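Local coordinates for magnesium and cobalt efflux protein CorC (Neisseria meningitidis, PDB 2PLI) that probably takes part in magnesium and cobalt ion transport, and is represented here by its transporter-associated domain, at residues Gly69-Val74 against Met86-Lys91. Sequence-based numbering, arbitrary orientation.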
loop_
_atom_site.group_PDB
_atom_site.type_symbol
_atom_site.label_atom_id
_atom_site.label_comp_id
_atom_site.label_asym_id
_atom_site.label_seq_id
_atom_site.Cartn_x
_atom_site.Cartn_y
_atom_site.Cartn_z
ATOM N N GLY A 69 -2.013 -13.316 16.167
ATOM C CA GLY A 69 -2.208 -14.570 15.453
ATOM C C GLY A 69 -1.214 -14.769 14.321
ATOM O O GLY A 69 -1.473 -15.565 13.427
ATOM N N LEU A 70 -0.105 -14.039 14.358
ATOM C CA LEU A 70 0.914 -14.113 13.315
ATOM C C LEU A 70 2.262 -14.521 13.908
ATOM O O LEU A 70 2.647 -14.034 14.977
ATOM C CB LEU A 70 1.096 -12.775 12.602
ATOM C CG LEU A 70 -0.061 -12.233 11.776
ATOM C CD1 LEU A 70 0.342 -10.901 11.127
ATOM C CD2 LEU A 70 -0.546 -13.239 10.741
ATOM N N GLN A 71 2.980 -15.377 13.191
ATOM C CA GLN A 71 4.360 -15.744 13.539
ATOM C C GLN A 71 5.276 -15.026 12.571
ATOM O O GLN A 71 5.073 -15.096 11.331
ATOM C CB GLN A 71 4.573 -17.242 13.383
ATOM C CG GLN A 71 6.023 -17.629 13.671
ATOM C CD GLN A 71 6.301 -19.065 13.362
ATOM O OE1 GLN A 71 5.996 -19.951 14.170
ATOM N NE2 GLN A 71 6.870 -19.326 12.187
ATOM N N PHE A 72 6.258 -14.327 13.108
ATOM C CA PHE A 72 7.239 -13.617 12.302
ATOM C C PHE A 72 8.565 -14.283 12.529
ATOM O O PHE A 72 8.974 -14.413 13.688
ATOM C CB PHE A 72 7.362 -12.172 12.737
ATOM C CG PHE A 72 6.141 -11.381 12.505
ATOM C CD1 PHE A 72 5.883 -10.818 11.284
ATOM C CD2 PHE A 72 5.183 -11.277 13.501
ATOM C CE1 PHE A 72 4.703 -10.116 11.050
ATOM C CE2 PHE A 72 4.024 -10.566 13.312
ATOM C CZ PHE A 72 3.753 -9.987 12.076
ATOM N N THR A 73 9.235 -14.666 11.459
ATOM C CA THR A 73 10.583 -15.195 11.555
ATOM C C THR A 73 11.514 -14.221 10.892
ATOM O O THR A 73 11.248 -13.731 9.820
ATOM C CB THR A 73 10.717 -16.596 10.887
ATOM O OG1 THR A 73 9.739 -17.483 11.442
ATOM C CG2 THR A 73 12.111 -17.177 11.118
ATOM N N VAL A 74 12.651 -13.958 11.497
ATOM C CA VAL A 74 13.634 -13.057 10.880
ATOM C C VAL A 74 14.273 -13.667 9.649
ATOM O O VAL A 74 14.879 -14.731 9.751
ATOM C CB VAL A 74 14.716 -12.651 11.922
ATOM C CG1 VAL A 74 15.740 -11.746 11.279
ATOM C CG2 VAL A 74 14.040 -11.979 13.165
HETATM N N MSE A 86 9.600 -13.062 7.544
HETATM C CA MSE A 86 8.647 -13.991 6.907
HETATM C C MSE A 86 7.559 -14.265 7.905
HETATM O O MSE A 86 7.842 -14.672 9.047
HETATM C CB MSE A 86 9.347 -15.291 6.526
HETATM C CG MSE A 86 8.494 -16.264 5.745
HETATM SE SE MSE A 86 8.142 -15.600 3.932
HETATM C CE MSE A 86 9.677 -16.241 2.978
ATOM N N ALA A 87 6.318 -14.054 7.487
ATOM C CA ALA A 87 5.169 -14.217 8.389
ATOM C C ALA A 87 4.255 -15.308 7.905
ATOM O O ALA A 87 4.096 -15.519 6.682
ATOM C CB ALA A 87 4.396 -12.955 8.490
ATOM N N THR A 88 3.643 -16.006 8.870
ATOM C CA THR A 88 2.578 -16.961 8.576
ATOM C C THR A 88 1.584 -16.829 9.714
ATOM O O THR A 88 1.913 -16.310 10.793
ATOM C CB THR A 88 3.089 -18.393 8.475
ATOM O OG1 THR A 88 3.769 -18.748 9.677
ATOM C CG2 THR A 88 4.017 -18.538 7.304
ATOM N N ARG A 89 0.356 -17.295 9.464
ATOM C CA ARG A 89 -0.690 -17.320 10.492
ATOM C C ARG A 89 -0.486 -18.472 11.481
ATOM O O ARG A 89 -0.229 -19.611 11.085
ATOM C CB ARG A 89 -2.081 -17.417 9.832
ATOM C CG ARG A 89 -2.532 -16.094 9.184
ATOM C CD ARG A 89 -4.048 -16.027 8.897
ATOM N NE ARG A 89 -4.472 -14.708 8.365
ATOM C CZ ARG A 89 -4.610 -13.578 9.070
ATOM N NH1 ARG A 89 -4.338 -13.534 10.362
ATOM N NH2 ARG A 89 -5.027 -12.456 8.477
ATOM N N VAL A 90 -0.616 -18.173 12.769
ATOM C CA VAL A 90 -0.451 -19.172 13.827
ATOM C C VAL A 90 -1.479 -20.268 13.612
ATOM O O VAL A 90 -2.595 -19.981 13.192
ATOM C CB VAL A 90 -0.681 -18.553 15.225
ATOM C CG1 VAL A 90 -2.151 -18.140 15.379
ATOM C CG2 VAL A 90 -0.274 -19.532 16.342
ATOM N N LYS A 91 -1.100 -21.516 13.888
ATOM C CA LYS A 91 -2.039 -22.650 13.791
ATOM C C LYS A 91 -2.570 -23.186 15.136
ATOM O O LYS A 91 -2.421 -22.564 16.201
ATOM C CB LYS A 91 -1.392 -23.810 13.017
ATOM C CG LYS A 91 -0.010 -24.242 13.516
ATOM C CD LYS A 91 0.325 -25.689 13.095
ATOM C CE LYS A 91 0.078 -26.708 14.208
ATOM N NZ LYS A 91 0.751 -28.031 13.922
HETATM O O HOH W 1 -4.079 -15.290 12.639
HETATM O O HOH W 2 7.227 -17.329 10.120
#
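The guanidinium of Arg-89 takes a water at its edge, in its own plane, through NH1, while the ring of Phe-72 receives the methyl of Ala-87 obliquely, Ala-87 CB lying 3.8 Å from Phe-72 CD1. These groups share one face of an antiparallel beta hairpin, strands 70-77 and 82-89, two adjacent inner strands of the antiparallel sheet of the transporter-associated domain. Leu-70 completes that face, running alongside Arg-89 in the same direction with CD2 3.8 Å from Arg-89 CG; both start with CG beside the backbone N. Tyr-39 touches Leu-70 and Phe-72, and Ile-22 of the neighbouring strand 19-23 packs on Phe-72 and Ala-87. The other end of the guanidinium, NH2, bonds to Phe-35 O and to Ser-17 OG of the second subunit, a link from the hairpin to its neighbour.

The backbone ladder is regular: Gln-71 pairs with Thr-88 and Thr-73 with Met-86, each through two N-H...O bonds. Gln-71 N meets Thr-88 O nearly along the C=O axis at 2.8 Å. Beyond the strand ends, Val-90 N still donates to Gly-69 O, from above the carbonyl plane; the water on Arg-89 NH1 donates to that same oxygen. On the opposite face the extended Gln-71 side chain, CG anti to N (chi1 177°), reaches a second water. That water accepts from Gln-71 NE2, hydrogen-bonds to Thr-73 OG1 and donates to Met-86 O at 2.9 Å.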